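Local coordinates for putative peptidoglycan-binding/hydrolysing protein (PDB 5TV7) that probably binds, and may hydrolyse, peptidoglycan of the bacterial cell wall, and here holds a glutamine hydroxamate molecule, at residues T102-R110 and G159-D167. Sequence-based numbering, arbitrary orientation.
Sequences TISTTKVIR and GIIGPATWD. With HGA (glutamine hydroxamate), chain C.
Carboxylate atom O of the glutamine hydroxamate is gripped by three groups of 159-167: Thr165 OG1 at 2.7 Å, the amide of Thr165 and, weakly, that of Gly162, while Val108 CG2 approaches the ligand's OE1 from 102-110. Ala164 N donates to the ligand's OXT, 3.1 Å away, and Ile160 O accepts the ligand's N. Gly162 is the N-cap residue of helix 163-173, whose positive end would probably stabilise the carboxylate. Gln150 NE2, also of the pocket, hydrogen-bonds Thr165 OG1, which it probably helps to position.

How one carbonyl at the edge and aliphatic groups over both faces can hold an aromatic ring is seen next door. Indole NE1 of Trp166 gives a 2.7 Å bond to Lys107 O, which lies in the ring plane, at the end of the type I turn from Ser104 to Lys107. Ile103 CD1 makes a CH-pi contact over one face of the six-membered ring, while Ile161 CG2 sits over the opposite face of the indole, near its centre. A peptidoglycan-binding-type helical domain is joined to the chain leaving outermost strand 100-104 by a lone antiparallel hydrogen-bonded bridge: Ile109 N to Ile161 O and Ile161 N to Ile109 O are both 2.9 Å. With CG1 wedged between its backbone N and carbonyl carbon (chi1 53°), Ile109 brings CD1 to 3.7 Å from Trp166 CZ2. Farther along, Ile160 CG1 lies 4.0 Å from Arg110 CB.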
loop_
_atom_site.group_PDB
_atom_site.type_symbol
_atom_site.label_atom_id
_atom_site.label_comp_id
_atom_site.label_asym_id
_atom_site.label_seq_id
_atom_site.Cartn_x
_atom_site.Cartn_y
_atom_site.Cartn_z
ATOM N N THR A 102 1.472 -4.757 11.924
ATOM C CA THR A 102 0.779 -3.739 12.722
ATOM C C THR A 102 1.598 -2.451 12.799
ATOM O O THR A 102 2.808 -2.491 12.999
ATOM C CB THR A 102 0.453 -4.285 14.133
ATOM O OG1 THR A 102 -0.487 -5.360 14.010
ATOM C CG2 THR A 102 -0.161 -3.218 15.018
ATOM N N ILE A 103 0.911 -1.316 12.639
ATOM C CA ILE A 103 1.540 0.017 12.697
ATOM C C ILE A 103 0.742 0.952 13.615
ATOM O O ILE A 103 -0.427 0.685 13.921
ATOM C CB ILE A 103 1.765 0.612 11.269
ATOM C CG1 ILE A 103 0.484 0.745 10.440
ATOM C CG2 ILE A 103 2.702 -0.270 10.471
ATOM C CD1 ILE A 103 -0.348 1.973 10.718
ATOM N N SER A 104 1.400 1.996 14.117
ATOM C CA SER A 104 0.753 2.992 14.971
ATOM C C SER A 104 0.209 4.124 14.106
ATOM O O SER A 104 0.923 4.622 13.251
ATOM C CB SER A 104 1.770 3.583 15.957
ATOM O OG SER A 104 1.193 4.621 16.735
ATOM N N THR A 105 -1.034 4.540 14.345
ATOM C CA THR A 105 -1.631 5.645 13.599
ATOM C C THR A 105 -1.063 7.001 14.049
ATOM O O THR A 105 -1.500 8.034 13.562
ATOM C CB THR A 105 -3.162 5.667 13.740
ATOM O OG1 THR A 105 -3.526 5.714 15.122
ATOM C CG2 THR A 105 -3.783 4.435 13.121
ATOM N N THR A 106 -0.131 6.995 15.007
ATOM C CA THR A 106 0.540 8.225 15.434
ATOM C C THR A 106 1.776 8.484 14.589
ATOM O O THR A 106 2.339 9.564 14.677
ATOM C CB THR A 106 0.997 8.199 16.918
ATOM O OG1 THR A 106 1.900 7.107 17.128
ATOM C CG2 THR A 106 -0.191 8.063 17.853
ATOM N N LYS A 107 2.209 7.498 13.795
ATOM C CA LYS A 107 3.388 7.664 12.933
ATOM C C LYS A 107 3.029 8.523 11.740
ATOM O O LYS A 107 1.963 8.376 11.167
ATOM C CB LYS A 107 3.916 6.323 12.420
ATOM C CG LYS A 107 4.401 5.391 13.513
ATOM C CD LYS A 107 5.706 5.823 14.154
ATOM C CE LYS A 107 5.939 5.076 15.465
ATOM N NZ LYS A 107 5.743 3.596 15.372
ATOM N N VAL A 108 3.915 9.441 11.393
ATOM C CA VAL A 108 3.710 10.293 10.246
ATOM C C VAL A 108 4.636 9.804 9.138
ATOM O O VAL A 108 5.837 9.641 9.375
ATOM C CB VAL A 108 3.994 11.770 10.591
ATOM C CG1 VAL A 108 3.876 12.645 9.355
ATOM C CG2 VAL A 108 3.023 12.256 11.659
ATOM N N ILE A 109 4.085 9.505 7.958
ATOM C CA ILE A 109 4.927 9.155 6.797
ATOM C C ILE A 109 4.680 10.131 5.646
ATOM O O ILE A 109 3.591 10.704 5.522
ATOM C CB ILE A 109 4.801 7.686 6.336
ATOM C CG1 ILE A 109 3.355 7.306 6.094
ATOM C CG2 ILE A 109 5.426 6.766 7.378
ATOM C CD1 ILE A 109 3.175 5.907 5.540
ATOM N N ARG A 110 5.692 10.296 4.802
ATOM C CA ARG A 110 5.621 11.224 3.685
ATOM C C ARG A 110 6.555 10.797 2.566
ATOM O O ARG A 110 7.308 9.821 2.703
ATOM C CB ARG A 110 5.986 12.614 4.186
ATOM C CG ARG A 110 7.294 12.635 4.949
ATOM C CD ARG A 110 7.495 13.961 5.650
ATOM N NE ARG A 110 7.596 15.077 4.719
ATOM C CZ ARG A 110 7.678 16.344 5.098
ATOM N NH1 ARG A 110 7.671 16.646 6.387
ATOM N NH2 ARG A 110 7.768 17.304 4.193
ATOM N N GLY A 159 -0.471 15.592 1.407
ATOM C CA GLY A 159 0.269 14.430 0.938
ATOM C C GLY A 159 1.001 13.676 2.033
ATOM O O GLY A 159 1.791 12.789 1.749
ATOM N N ILE A 160 0.713 14.009 3.283
ATOM C CA ILE A 160 1.353 13.388 4.425
ATOM C C ILE A 160 0.356 12.507 5.153
ATOM O O ILE A 160 -0.773 12.912 5.423
ATOM C CB ILE A 160 1.910 14.467 5.366
ATOM C CG1 ILE A 160 2.979 15.276 4.618
ATOM C CG2 ILE A 160 2.492 13.839 6.630
ATOM C CD1 ILE A 160 3.641 16.332 5.452
ATOM N N ILE A 161 0.757 11.284 5.456
ATOM C CA ILE A 161 -0.144 10.407 6.176
ATOM C C ILE A 161 0.188 10.524 7.654
ATOM O O ILE A 161 1.208 10.038 8.118
ATOM C CB ILE A 161 -0.061 8.949 5.722
ATOM C CG1 ILE A 161 -0.220 8.853 4.190
ATOM C CG2 ILE A 161 -1.137 8.140 6.453
ATOM C CD1 ILE A 161 -0.047 7.450 3.635
ATOM N N GLY A 162 -0.683 11.218 8.363
ATOM C CA GLY A 162 -0.598 11.393 9.796
ATOM C C GLY A 162 -1.879 10.850 10.402
ATOM O O GLY A 162 -2.666 10.194 9.710
ATOM N N PRO A 163 -2.102 11.122 11.681
ATOM C CA PRO A 163 -3.258 10.606 12.425
ATOM C C PRO A 163 -4.618 10.690 11.739
ATOM O O PRO A 163 -5.325 9.690 11.687
ATOM C CB PRO A 163 -3.247 11.463 13.697
ATOM C CG PRO A 163 -1.795 11.711 13.938
ATOM C CD PRO A 163 -1.144 11.805 12.577
ATOM N N ALA A 164 -4.983 11.858 11.218
ATOM C CA ALA A 164 -6.295 12.017 10.579
ATOM C C ALA A 164 -6.427 11.156 9.322
ATOM O O ALA A 164 -7.476 10.566 9.084
ATOM C CB ALA A 164 -6.560 13.480 10.247
ATOM N N THR A 165 -5.365 11.091 8.525
ATOM C CA THR A 165 -5.406 10.315 7.290
ATOM C C THR A 165 -5.414 8.803 7.593
ATOM O O THR A 165 -6.128 8.050 6.927
ATOM C CB THR A 165 -4.261 10.717 6.337
ATOM O OG1 THR A 165 -4.410 12.103 6.003
ATOM C CG2 THR A 165 -4.292 9.888 5.044
ATOM N N TRP A 166 -4.655 8.374 8.613
ATOM C CA TRP A 166 -4.660 6.956 9.009
ATOM C C TRP A 166 -6.035 6.560 9.467
ATOM O O TRP A 166 -6.519 5.494 9.120
ATOM C CB TRP A 166 -3.723 6.669 10.163
ATOM C CG TRP A 166 -2.272 6.608 9.862
ATOM C CD1 TRP A 166 -1.297 7.380 10.419
ATOM C CD2 TRP A 166 -1.616 5.707 8.971
ATOM N NE1 TRP A 166 -0.069 6.998 9.943
ATOM C CE2 TRP A 166 -0.237 5.975 9.049
ATOM C CE3 TRP A 166 -2.058 4.689 8.120
ATOM C CZ2 TRP A 166 0.710 5.280 8.290
ATOM C CZ3 TRP A 166 -1.113 3.982 7.376
ATOM C CH2 TRP A 166 0.252 4.287 7.464
ATOM N N ASP A 167 -6.661 7.431 10.254
ATOM C CA ASP A 167 -7.984 7.167 10.797
ATOM C C ASP A 167 -9.005 6.959 9.694
ATOM O O ASP A 167 -9.810 6.015 9.743
ATOM C CB ASP A 167 -8.410 8.329 11.691
ATOM C CG ASP A 167 -9.801 8.152 12.262
ATOM O OD1 ASP A 167 -10.009 7.268 13.123
ATOM O OD2 ASP A 167 -10.694 8.929 11.864
HETATM N N HGA C . -1.849 15.035 7.039
HETATM C CA HGA C . -1.615 14.814 8.457
HETATM C CB HGA C . -1.572 16.172 9.168
HETATM C CG HGA C . -0.651 16.191 10.396
HETATM C CD HGA C . 0.820 16.157 10.025
HETATM O OE1 HGA C . 1.516 15.240 10.423
HETATM N NE2 HGA C . 1.295 17.146 9.264
HETATM O OZ2 HGA C . 2.627 17.161 8.851
HETATM C C HGA C . -2.695 13.911 9.016
HETATM O O HGA C . -3.243 13.103 8.239
HETATM O OXT HGA C . -2.999 13.969 10.233
#